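PDB 4WOD: taurocyamine kinase from Schistosoma mansoni, which reversibly transfers a phosphoryl group between ATP and the guanidino substrate taurocyamine, using magnesium, with two phosphagen kinase repeats in one chain. Local coordinates for residues 290-296 and 414-418; 369-373 and 395-399; 127-131 and 144-149; 477-481 and 710-714. The protein carries 4 engineered substitutions. All blocks are in the same frame, centred on the assembly; numbering follows the deposited sequence.

Contact 1: residues 290-296 and 414-418; sequences LPNFKEI and RNGAY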
loop_
_atom_site.group_PDB
_atom_site.type_symbol
_atom_site.label_atom_id
_atom_site.label_comp_id
_atom_site.label_asym_id
_atom_site.label_seq_id
_atom_site.Cartn_x
_atom_site.Cartn_y
_atom_site.Cartn_z
ATOM N N LEU A 290 -0.142 1.011 11.223
ATOM C CA LEU A 290 -0.360 2.227 10.452
ATOM C C LEU A 290 -0.899 1.820 9.083
ATOM O O LEU A 290 -0.559 0.750 8.582
ATOM C CB LEU A 290 0.923 3.050 10.328
ATOM C CG LEU A 290 1.380 3.655 11.671
ATOM C CD1 LEU A 290 2.761 4.225 11.565
ATOM C CD2 LEU A 290 0.393 4.731 12.143
ATOM N N PRO A 291 -1.777 2.651 8.502
ATOM C CA PRO A 291 -2.387 2.279 7.217
ATOM C C PRO A 291 -1.368 2.126 6.097
ATOM O O PRO A 291 -1.514 1.231 5.254
ATOM C CB PRO A 291 -3.342 3.436 6.942
ATOM C CG PRO A 291 -3.730 3.910 8.307
ATOM C CD PRO A 291 -2.457 3.802 9.121
ATOM N N ASN A 292 -0.340 2.970 6.103
ATOM C CA ASN A 292 0.708 2.907 5.106
ATOM C C ASN A 292 2.030 2.310 5.632
ATOM O O ASN A 292 3.108 2.697 5.172
ATOM C CB ASN A 292 0.959 4.308 4.534
ATOM C CG ASN A 292 1.308 5.317 5.609
ATOM O OD1 ASN A 292 0.947 5.140 6.773
ATOM N ND2 ASN A 292 2.017 6.379 5.226
ATOM N N PHE A 293 1.932 1.381 6.583
ATOM C CA PHE A 293 3.082 0.626 7.119
ATOM C C PHE A 293 4.057 0.186 6.029
ATOM O O PHE A 293 5.232 0.536 6.061
ATOM C CB PHE A 293 2.574 -0.598 7.904
ATOM C CG PHE A 293 3.657 -1.586 8.314
ATOM C CD1 PHE A 293 4.725 -1.193 9.109
ATOM C CD2 PHE A 293 3.565 -2.932 7.947
ATOM C CE1 PHE A 293 5.701 -2.116 9.499
ATOM C CE2 PHE A 293 4.528 -3.856 8.335
ATOM C CZ PHE A 293 5.600 -3.446 9.112
ATOM N N LYS A 294 3.563 -0.559 5.045
ATOM C CA LYS A 294 4.409 -0.995 3.925
ATOM C C LYS A 294 5.132 0.166 3.228
ATOM O O LYS A 294 6.339 0.082 2.956
ATOM C CB LYS A 294 3.576 -1.771 2.897
ATOM C CG LYS A 294 2.951 -3.052 3.444
ATOM C CD LYS A 294 4.011 -4.093 3.768
ATOM C CE LYS A 294 3.416 -5.388 4.340
ATOM N NZ LYS A 294 2.567 -6.134 3.368
ATOM N N GLU A 295 4.411 1.246 2.944
ATOM C CA GLU A 295 4.997 2.362 2.223
ATOM C C GLU A 295 6.049 3.027 3.095
ATOM O O GLU A 295 7.104 3.428 2.598
ATOM C CB GLU A 295 3.928 3.374 1.794
ATOM C CG GLU A 295 2.949 2.860 0.707
ATOM C CD GLU A 295 1.994 1.752 1.200
ATOM O OE1 GLU A 295 1.827 1.584 2.433
ATOM O OE2 GLU A 295 1.415 1.033 0.349
ATOM N N ILE A 296 5.761 3.122 4.393
ATOM C CA ILE A 296 6.702 3.706 5.351
ATOM C C ILE A 296 8.020 2.933 5.336
ATOM O O ILE A 296 9.097 3.532 5.227
ATOM C CB ILE A 296 6.127 3.724 6.775
ATOM C CG1 ILE A 296 4.895 4.633 6.835
ATOM C CG2 ILE A 296 7.183 4.213 7.776
ATOM C CD1 ILE A 296 4.342 4.828 8.225
ATOM N N ARG A 414 -2.020 14.259 9.088
ATOM C CA ARG A 414 -1.322 13.064 8.609
ATOM C C ARG A 414 -1.496 12.834 7.102
ATOM O O ARG A 414 -0.519 12.505 6.400
ATOM C CB ARG A 414 -1.782 11.817 9.371
ATOM C CG ARG A 414 -0.842 10.644 9.187
ATOM C CD ARG A 414 -1.281 9.376 9.940
ATOM N NE ARG A 414 -0.211 8.374 9.936
ATOM C CZ ARG A 414 -0.005 7.501 8.947
ATOM N NH1 ARG A 414 -0.802 7.488 7.880
ATOM N NH2 ARG A 414 1.004 6.645 9.019
ATOM N N ASN A 415 -2.716 13.006 6.593
ATOM C CA ASN A 415 -2.915 12.772 5.157
ATOM C C ASN A 415 -2.025 13.710 4.330
ATOM O O ASN A 415 -1.463 13.310 3.304
ATOM C CB ASN A 415 -4.386 12.942 4.734
ATOM C CG ASN A 415 -4.895 14.355 4.916
ATOM O OD1 ASN A 415 -4.904 14.878 6.014
ATOM N ND2 ASN A 415 -5.264 14.996 3.826
ATOM N N GLY A 416 -1.860 14.945 4.794
ATOM C CA GLY A 416 -1.005 15.904 4.110
ATOM C C GLY A 416 0.472 15.613 4.295
ATOM O O GLY A 416 1.277 15.733 3.361
ATOM N N ALA A 417 0.840 15.237 5.511
ATOM C CA ALA A 417 2.224 14.864 5.794
ATOM C C ALA A 417 2.733 13.791 4.820
ATOM O O ALA A 417 3.854 13.885 4.303
ATOM C CB ALA A 417 2.343 14.389 7.216
ATOM N N TYR A 418 1.909 12.778 4.556
ATOM C CA TYR A 418 2.317 11.687 3.679
ATOM C C TYR A 418 1.885 11.829 2.223
ATOM O O TYR A 418 2.318 11.043 1.367
ATOM C CB TYR A 418 1.786 10.367 4.210
ATOM C CG TYR A 418 2.547 9.829 5.393
ATOM C CD1 TYR A 418 3.816 9.281 5.229
ATOM C CD2 TYR A 418 1.989 9.844 6.672
ATOM C CE1 TYR A 418 4.523 8.772 6.310
ATOM C CE2 TYR A 418 2.697 9.345 7.758
ATOM C CZ TYR A 418 3.961 8.807 7.566
ATOM O OH TYR A 418 4.653 8.279 8.640
#
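A buried polar contact joins the two halves of this duplicated kinase: residues 290-296, a turn and the first turn of helix 293-299 in the first repeat, meet the C-terminal end of helix 409-418 in the second. Arg414 reaches across in an extended conformation and directs its guanidinium at Asn292. NH2 of Arg414 donates a good hydrogen bond to OD1 of Asn292 at 2.7 Å, while NH1 of Arg414 makes a weak one to the same OD1 at 3.1 Å. Asparagine suits this place because it accepts these bonds without adding a charge; the charge of Arg414 is met by a salt bridge from NE to Glu367. Asn292 is the third residue of a type I beta turn from Leu290 to Phe293 and holds the N-cap position, but its side chain does not cap the helix; its OD1 is turned to Arg414 instead. The interface thus pairs the catalytic domain of the first phosphagen kinase unit with the small N-terminal domain of the second. CD of Pro291 sits over one face of the guanidinium, 4.2 Å from NH1 of Arg414. The amide nitrogen ND2 of Asn292 lies over one face of the Tyr418 ring, 3.4 Å from CD1 of Tyr418. Ile296 packs beside the tyrosine, with CD1 of Ile296 4.1 Å from CZ of Tyr418, whose hydroxyl is hydrogen-bonded to Glu367.

Contact 2: residues 369-373 and 395-399; sequences LTYLA and IKKYD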
loop_
_atom_site.group_PDB
_atom_site.type_symbol
_atom_site.label_atom_id
_atom_site.label_comp_id
_atom_site.label_asym_id
_atom_site.label_seq_id
_atom_site.Cartn_x
_atom_site.Cartn_y
_atom_site.Cartn_z
ATOM N N LEU A 369 3.153 14.867 16.483
ATOM C CA LEU A 369 2.875 16.042 15.668
ATOM C C LEU A 369 4.138 16.638 15.028
ATOM O O LEU A 369 4.140 16.969 13.844
ATOM C CB LEU A 369 2.174 17.100 16.510
ATOM C CG LEU A 369 1.897 18.436 15.827
ATOM C CD1 LEU A 369 1.098 18.233 14.508
ATOM C CD2 LEU A 369 1.166 19.354 16.792
ATOM N N THR A 370 5.214 16.769 15.796
ATOM C CA THR A 370 6.421 17.391 15.236
ATOM C C THR A 370 7.095 16.521 14.180
ATOM O O THR A 370 7.782 17.046 13.294
ATOM C CB THR A 370 7.455 17.724 16.318
ATOM O OG1 THR A 370 7.763 16.536 17.050
ATOM C CG2 THR A 370 6.902 18.785 17.260
ATOM N N TYR A 371 6.897 15.207 14.261
ATOM C CA TYR A 371 7.404 14.295 13.227
ATOM C C TYR A 371 6.634 14.488 11.924
ATOM O O TYR A 371 7.222 14.591 10.839
ATOM C CB TYR A 371 7.302 12.834 13.680
ATOM C CG TYR A 371 7.731 11.818 12.626
ATOM C CD1 TYR A 371 9.076 11.495 12.452
ATOM C CD2 TYR A 371 6.795 11.164 11.822
ATOM C CE1 TYR A 371 9.477 10.569 11.499
ATOM C CE2 TYR A 371 7.185 10.233 10.871
ATOM C CZ TYR A 371 8.531 9.939 10.706
ATOM O OH TYR A 371 8.951 9.003 9.765
ATOM N N LEU A 372 5.312 14.525 12.036
ATOM C CA LEU A 372 4.467 14.736 10.863
ATOM C C LEU A 372 4.664 16.120 10.275
ATOM O O LEU A 372 4.558 16.298 9.065
ATOM C CB LEU A 372 2.985 14.520 11.214
ATOM C CG LEU A 372 2.648 13.064 11.541
ATOM C CD1 LEU A 372 1.168 12.912 11.993
ATOM C CD2 LEU A 372 2.960 12.149 10.369
ATOM N N ALA A 373 4.933 17.108 11.122
ATOM C CA ALA A 373 5.160 18.465 10.634
ATOM C C ALA A 373 6.419 18.517 9.753
ATOM O O ALA A 373 6.492 19.308 8.813
ATOM C CB ALA A 373 5.275 19.437 11.798
ATOM N N ILE A 395 1.765 24.592 16.719
ATOM C CA ILE A 395 2.388 23.344 17.142
ATOM C C ILE A 395 2.625 23.333 18.657
ATOM O O ILE A 395 2.294 22.369 19.342
ATOM C CB ILE A 395 3.715 23.092 16.389
ATOM C CG1 ILE A 395 3.439 22.803 14.905
ATOM C CG2 ILE A 395 4.484 21.923 17.022
ATOM C CD1 ILE A 395 4.701 22.703 14.035
ATOM N N LYS A 396 3.176 24.424 19.177
ATOM C CA LYS A 396 3.470 24.536 20.602
ATOM C C LYS A 396 2.209 24.451 21.452
ATOM O O LYS A 396 2.189 23.792 22.488
ATOM C CB LYS A 396 4.201 25.848 20.882
ATOM C CG LYS A 396 4.221 26.262 22.350
ATOM C CD LYS A 396 4.938 27.603 22.522
ATOM C CE LYS A 396 4.881 28.083 23.961
ATOM N NZ LYS A 396 5.157 26.970 24.908
ATOM N N LYS A 397 1.158 25.129 21.009
ATOM C CA LYS A 397 -0.105 25.152 21.744
ATOM C C LYS A 397 -0.779 23.779 21.794
ATOM O O LYS A 397 -1.287 23.385 22.836
ATOM C CB LYS A 397 -1.059 26.169 21.110
ATOM C CG LYS A 397 -2.346 26.428 21.860
ATOM C CD LYS A 397 -3.179 27.459 21.096
ATOM C CE LYS A 397 -4.616 27.466 21.564
ATOM N NZ LYS A 397 -4.804 28.139 22.872
ATOM N N TYR A 398 -0.782 23.063 20.666
ATOM C CA TYR A 398 -1.646 21.887 20.489
ATOM C C TYR A 398 -0.941 20.528 20.542
ATOM O O TYR A 398 -1.599 19.488 20.565
ATOM C CB TYR A 398 -2.388 21.999 19.150
ATOM C CG TYR A 398 -3.526 22.992 19.174
ATOM C CD1 TYR A 398 -4.343 23.111 20.293
ATOM C CD2 TYR A 398 -3.790 23.802 18.075
ATOM C CE1 TYR A 398 -5.395 24.011 20.318
ATOM C CE2 TYR A 398 -4.841 24.698 18.087
ATOM C CZ TYR A 398 -5.636 24.806 19.216
ATOM O OH TYR A 398 -6.679 25.710 19.245
ATOM N N ASP A 399 0.386 20.525 20.523
ATOM C CA ASP A 399 1.133 19.279 20.678
ATOM C C ASP A 399 0.721 18.563 21.973
ATOM O O ASP A 399 0.786 19.133 23.048
ATOM C CB ASP A 399 2.640 19.562 20.686
ATOM C CG ASP A 399 3.470 18.374 20.231
ATOM O OD1 ASP A 399 2.917 17.271 20.022
ATOM O OD2 ASP A 399 4.697 18.540 20.088
HETATM O O HOH W 1 5.316 15.880 18.753
#
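Leu369 lays its side chain against the last turn of helix 392-398, where its CD2 comes within 4.2 Å of CG2 of Ile395 and 4.1 Å of the backbone O of the same residue. A branched aliphatic chain suits this buried place, since the other surface it must fill belongs to Leu409 and Ile413 of helix 409-418. One turn further along its own helix, Ala373 faces Ile395 as well, with CB of Ala373 4.0 Å from CD1 of Ile395; the small methyl allows the longer isoleucine to extend over it. Ile395 is therefore shared by Leu369, Ala373 and Thr370, whose CG2 lies 4.0 Å from CG2 of Ile395. This is helix-helix packing inside the small, all-helical N-terminal domain of the second phosphagen kinase unit, between the start of helix 369-376 and the end of helix 392-398. At the more open edge the chemistry changes. Asp399, the first residue to leave the helical conformation, approaches the N-terminal turn of the other helix, its OD1 3.6 Å from CB of Leu369, and this OD1 is hydrogen-bonded to the hydroxyl of Tyr355. A water bridges the two segments: it accepts from N of Thr370 at 3.1 Å and donates to OD2 of Asp399 at 3.0 Å, linking a backbone NH in the first turn of a helix, which lacks an intrahelical acceptor, to a carboxylate.

Contact 3: residues 127-131 and 144-149; sequences TVEGF and ELENKI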
loop_
_atom_site.group_PDB
_atom_site.type_symbol
_atom_site.label_atom_id
_atom_site.label_comp_id
_atom_site.label_asym_id
_atom_site.label_seq_id
_atom_site.Cartn_x
_atom_site.Cartn_y
_atom_site.Cartn_z
ATOM N N THR A 127 26.804 -19.112 -6.252
ATOM C CA THR A 127 26.833 -20.136 -7.278
ATOM C C THR A 127 28.276 -20.518 -7.533
ATOM O O THR A 127 29.109 -19.641 -7.762
ATOM C CB THR A 127 26.238 -19.635 -8.584
ATOM O OG1 THR A 127 24.872 -19.252 -8.386
ATOM C CG2 THR A 127 26.369 -20.709 -9.685
ATOM N N VAL A 128 28.579 -21.807 -7.491
ATOM C CA VAL A 128 29.929 -22.268 -7.831
ATOM C C VAL A 128 30.045 -22.455 -9.361
ATOM O O VAL A 128 29.230 -23.156 -9.971
ATOM C CB VAL A 128 30.282 -23.595 -7.084
ATOM C CG1 VAL A 128 31.620 -24.149 -7.552
ATOM C CG2 VAL A 128 30.279 -23.387 -5.554
ATOM N N GLU A 129 31.034 -21.808 -9.981
ATOM C CA GLU A 129 31.270 -21.968 -11.427
ATOM C C GLU A 129 31.432 -23.421 -11.845
ATOM O O GLU A 129 32.040 -24.219 -11.125
ATOM C CB GLU A 129 32.521 -21.211 -11.861
ATOM C CG GLU A 129 32.355 -19.715 -11.915
ATOM C CD GLU A 129 33.627 -19.019 -12.347
ATOM O OE1 GLU A 129 34.725 -19.605 -12.164
ATOM O OE2 GLU A 129 33.520 -17.893 -12.886
ATOM N N GLY A 130 30.908 -23.745 -13.019
ATOM C CA GLY A 130 31.106 -25.043 -13.622
ATOM C C GLY A 130 29.992 -26.027 -13.320
ATOM O O GLY A 130 30.047 -27.163 -13.772
ATOM N N PHE A 131 28.988 -25.613 -12.542
ATOM C CA PHE A 131 27.922 -26.539 -12.148
ATOM C C PHE A 131 26.573 -25.921 -12.440
ATOM O O PHE A 131 26.414 -24.727 -12.290
ATOM C CB PHE A 131 27.977 -26.889 -10.652
ATOM C CG PHE A 131 29.202 -27.648 -10.244
ATOM C CD1 PHE A 131 29.190 -29.041 -10.197
ATOM C CD2 PHE A 131 30.364 -26.969 -9.905
ATOM C CE1 PHE A 131 30.309 -29.748 -9.805
ATOM C CE2 PHE A 131 31.504 -27.674 -9.515
ATOM C CZ PHE A 131 31.475 -29.062 -9.469
ATOM N N GLU A 144 29.329 -34.224 -6.465
ATOM C CA GLU A 144 30.669 -33.626 -6.642
ATOM C C GLU A 144 30.731 -32.170 -6.122
ATOM O O GLU A 144 31.713 -31.764 -5.475
ATOM C CB GLU A 144 31.105 -33.684 -8.108
ATOM C CG GLU A 144 31.479 -35.073 -8.557
ATOM C CD GLU A 144 31.938 -35.113 -9.993
ATOM O OE1 GLU A 144 33.149 -35.315 -10.223
ATOM O OE2 GLU A 144 31.092 -34.918 -10.894
ATOM N N LEU A 145 29.670 -31.402 -6.388
ATOM C CA LEU A 145 29.557 -30.022 -5.921
ATOM C C LEU A 145 29.489 -29.978 -4.392
ATOM O O LEU A 145 30.186 -29.177 -3.745
ATOM C CB LEU A 145 28.324 -29.347 -6.553
ATOM C CG LEU A 145 27.995 -27.907 -6.155
ATOM C CD1 LEU A 145 29.195 -26.982 -6.414
ATOM C CD2 LEU A 145 26.736 -27.429 -6.897
ATOM N N GLU A 146 28.675 -30.857 -3.817
ATOM C CA GLU A 146 28.579 -30.971 -2.362
ATOM C C GLU A 146 29.949 -31.263 -1.743
ATOM O O GLU A 146 30.343 -30.606 -0.776
ATOM C CB GLU A 146 27.574 -32.055 -1.954
ATOM C CG GLU A 146 27.411 -32.192 -0.443
ATOM C CD GLU A 146 26.824 -33.534 -0.015
ATOM O OE1 GLU A 146 26.672 -34.434 -0.871
ATOM O OE2 GLU A 146 26.482 -33.677 1.182
ATOM N N ASN A 147 30.672 -32.228 -2.319
ATOM C CA ASN A 147 32.001 -32.593 -1.820
ATOM C C ASN A 147 32.967 -31.413 -1.885
ATOM O O ASN A 147 33.694 -31.139 -0.925
ATOM C CB ASN A 147 32.596 -33.768 -2.614
ATOM C CG ASN A 147 31.860 -35.088 -2.382
ATOM O OD1 ASN A 147 31.170 -35.272 -1.386
ATOM N ND2 ASN A 147 32.001 -36.005 -3.325
ATOM N N LYS A 148 32.975 -30.735 -3.029
ATOM C CA LYS A 148 33.786 -29.545 -3.232
ATOM C C LYS A 148 33.485 -28.510 -2.150
ATOM O O LYS A 148 34.396 -27.934 -1.531
ATOM C CB LYS A 148 33.515 -28.964 -4.623
ATOM C CG LYS A 148 34.536 -27.949 -5.125
ATOM C CD LYS A 148 34.024 -27.301 -6.431
ATOM C CE LYS A 148 35.157 -26.832 -7.311
ATOM N NZ LYS A 148 35.787 -27.971 -8.054
ATOM N N ILE A 149 32.196 -28.304 -1.889
ATOM C CA ILE A 149 31.803 -27.312 -0.890
ATOM C C ILE A 149 32.099 -27.753 0.554
ATOM O O ILE A 149 32.612 -26.949 1.358
ATOM C CB ILE A 149 30.302 -26.955 -1.030
ATOM C CG1 ILE A 149 30.079 -26.231 -2.362
ATOM C CG2 ILE A 149 29.884 -26.034 0.099
ATOM C CD1 ILE A 149 28.613 -26.061 -2.783
#
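In the catalytic domain of the first phosphagen kinase unit, a large antiparallel sheet is flanked by helices; here the loop that leaves strand 117-126 folds back onto helix 139-154, the next helix in the chain. A type II beta turn from Val128 to Phe131 shapes the loop so that the two apolar residues at its ends both face the helix, while the CA-to-CB bond of Glu129, between them, points away from it. Gly130 has a positive phi of 94°, and a CB there would collide with the carbonyl O of Glu129, so glycine is the natural occupant. The main bump on the helix is Leu145, whose CD1 fits into the hollow between Val128 and Phe131, 3.6 Å from CB of Val128 and 3.7 Å from CD2 of Phe131. In return, Val128 enters the space bounded by Leu145, Lys148 and Ile149: its CG1 is 4.1 Å from CD of Lys148, and its CG2 is 4.2 Å from CD1 of Ile149. Ile149 continues the apolar surface toward Ile219 and Ile225 of the sheet. Phe131 is a flat lid at the outer side, with CB of Glu144 at its edge and the aliphatic part of Lys148 beside it. Over the ring face, CD1 of Leu145 makes a CH-pi contact, 3.9 Å from the centroid of the Phe131 ring and 19° off its normal.

Contact 4: residues 477-481 and 710-714; sequences GKFIV and IEIEK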
loop_
_atom_site.group_PDB
_atom_site.type_symbol
_atom_site.label_atom_id
_atom_site.label_comp_id
_atom_site.label_asym_id
_atom_site.label_seq_id
_atom_site.Cartn_x
_atom_site.Cartn_y
_atom_site.Cartn_z
ATOM N N GLY A 477 -33.041 18.271 -26.227
ATOM C CA GLY A 477 -32.145 17.161 -26.449
ATOM C C GLY A 477 -31.062 17.138 -25.397
ATOM O O GLY A 477 -31.284 16.744 -24.254
ATOM N N LYS A 478 -29.877 17.587 -25.772
ATOM C CA LYS A 478 -28.764 17.438 -24.873
ATOM C C LYS A 478 -27.789 18.618 -24.870
ATOM O O LYS A 478 -27.129 18.936 -25.860
ATOM C CB LYS A 478 -28.014 16.135 -25.190
ATOM C CG LYS A 478 -28.310 14.950 -24.252
ATOM C CD LYS A 478 -28.818 13.728 -25.021
ATOM C CE LYS A 478 -28.678 12.439 -24.211
ATOM N NZ LYS A 478 -29.570 11.338 -24.703
ATOM N N PHE A 479 -27.745 19.272 -23.722
ATOM C CA PHE A 479 -26.548 19.923 -23.250
ATOM C C PHE A 479 -26.158 19.137 -22.003
ATOM O O PHE A 479 -24.979 18.962 -21.694
ATOM C CB PHE A 479 -26.790 21.401 -22.946
ATOM C CG PHE A 479 -26.945 22.248 -24.171
ATOM C CD1 PHE A 479 -28.197 22.478 -24.719
ATOM C CD2 PHE A 479 -25.834 22.798 -24.787
ATOM C CE1 PHE A 479 -28.334 23.257 -25.853
ATOM C CE2 PHE A 479 -25.967 23.576 -25.919
ATOM C CZ PHE A 479 -27.216 23.806 -26.452
ATOM N N ILE A 480 -27.175 18.618 -21.319
ATOM C CA ILE A 480 -26.983 17.948 -20.038
ATOM C C ILE A 480 -27.247 16.445 -20.089
ATOM O O ILE A 480 -28.379 16.001 -20.284
ATOM C CB ILE A 480 -27.880 18.570 -18.960
ATOM C CG1 ILE A 480 -27.486 20.036 -18.754
ATOM C CG2 ILE A 480 -27.787 17.757 -17.660
ATOM C CD1 ILE A 480 -28.435 20.822 -17.863
ATOM N N VAL A 481 -26.184 15.669 -19.916
ATOM C CA VAL A 481 -26.293 14.215 -19.867
ATOM C C VAL A 481 -26.978 13.736 -18.586
ATOM O O VAL A 481 -27.826 12.839 -18.614
ATOM C CB VAL A 481 -24.911 13.556 -19.978
ATOM C CG1 VAL A 481 -25.034 12.042 -19.855
ATOM C CG2 VAL A 481 -24.241 13.949 -21.297
ATOM N N ILE A 710 -24.908 27.261 -21.134
ATOM C CA ILE A 710 -25.708 26.710 -22.219
ATOM C C ILE A 710 -26.088 27.807 -23.204
ATOM O O ILE A 710 -25.950 27.632 -24.409
ATOM C CB ILE A 710 -26.981 26.010 -21.694
ATOM C CG1 ILE A 710 -26.605 24.715 -20.963
ATOM C CG2 ILE A 710 -27.928 25.705 -22.836
ATOM C CD1 ILE A 710 -27.793 23.912 -20.463
ATOM N N GLU A 711 -26.538 28.948 -22.697
ATOM C CA GLU A 711 -26.907 30.027 -23.599
ATOM C C GLU A 711 -25.676 30.654 -24.259
ATOM O O GLU A 711 -25.772 31.208 -25.352
ATOM C CB GLU A 711 -27.736 31.085 -22.872
ATOM C CG GLU A 711 -29.205 30.968 -23.203
ATOM C CD GLU A 711 -29.514 31.502 -24.582
ATOM O OE1 GLU A 711 -28.583 32.000 -25.247
ATOM O OE2 GLU A 711 -30.671 31.372 -25.029
ATOM N N ILE A 712 -24.521 30.561 -23.606
ATOM C CA ILE A 712 -23.275 30.977 -24.241
ATOM C C ILE A 712 -22.965 30.026 -25.386
ATOM O O ILE A 712 -22.564 30.457 -26.464
ATOM C CB ILE A 712 -22.080 31.005 -23.257
ATOM C CG1 ILE A 712 -22.250 32.123 -22.221
ATOM C CG2 ILE A 712 -20.764 31.177 -24.008
ATOM C CD1 ILE A 712 -22.460 33.481 -22.823
ATOM N N GLU A 713 -23.174 28.734 -25.143
ATOM C CA GLU A 713 -22.839 27.677 -26.094
ATOM C C GLU A 713 -23.555 27.798 -27.437
ATOM O O GLU A 713 -22.919 27.665 -28.473
ATOM C CB GLU A 713 -23.137 26.305 -25.470
ATOM C CG GLU A 713 -22.862 25.083 -26.351
ATOM C CD GLU A 713 -21.396 24.860 -26.663
ATOM O OE1 GLU A 713 -20.527 25.543 -26.081
ATOM O OE2 GLU A 713 -21.117 23.970 -27.489
ATOM N N LYS A 714 -24.867 28.026 -27.421
ATOM C CA LYS A 714 -25.637 28.178 -28.659
ATOM C C LYS A 714 -25.162 29.429 -29.387
ATOM O O LYS A 714 -25.275 29.530 -30.611
ATOM C CB LYS A 714 -27.150 28.265 -28.393
ATOM C CG LYS A 714 -27.501 28.734 -27.005
ATOM C CD LYS A 714 -28.997 28.755 -26.631
ATOM C CE LYS A 714 -29.633 27.381 -26.435
ATOM N NZ LYS A 714 -31.016 27.533 -25.868
#
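Apolar packing dominates where the chain entering strand 480-489, the central strand around which the second catalytic domain's antiparallel sheet is built, meets the C-terminal helix 695-715. CD1 of Ile710 lies 3.7 Å from CB of Phe479 and 4.1 Å from CD1 of Ile480, so one long isoleucine serves both neighbours. The aromatic component is a CH-pi contact: CG2 of Ile710 sits over the Phe479 ring, 3.8 Å from its centroid and 11° off the normal. Aliphatic parts of charged side chains complete the surround, with CG of Glu713 at the ring edge, 3.5 Å from CE2 of Phe479, and CE of Lys714 4.3 Å from CZ of Phe479. Polar bonding is directed elsewhere: the Glu713 carboxylate accepts from the backbone N of Leu650 and of Lys649, and Asp474 takes up the backbone N of Phe479 and of Ile480. Helix and strand are thus held together here by shape and dispersion, while the buried charge of Glu713 is satisfied by backbone amides.

Contact 2 adjoins the second-repeat side of contact 1, their centres 17 Å apart: Leu372, in the helix of contact 2, packs with its CD2 3.8 Å from CE2 of Tyr418 in contact 1. Contact 1 joins the two repeats, whereas contacts 2, 3 and 4 each lie within one phosphagen kinase unit. Contacts 3 and 4 belong to the first and second catalytic domains, on opposite sides of the chain's centre, about 78 Å between centres. Both lie nearer predicted ATP sites than contacts 1 and 2: the side chain of Ile149 is about 10 Å from that of Arg226, and that of Ile480 about 4 Å from those of Thr483 and Val643. The bound arginine occupies the first repeat, in a pocket including Glu222 and Cys268.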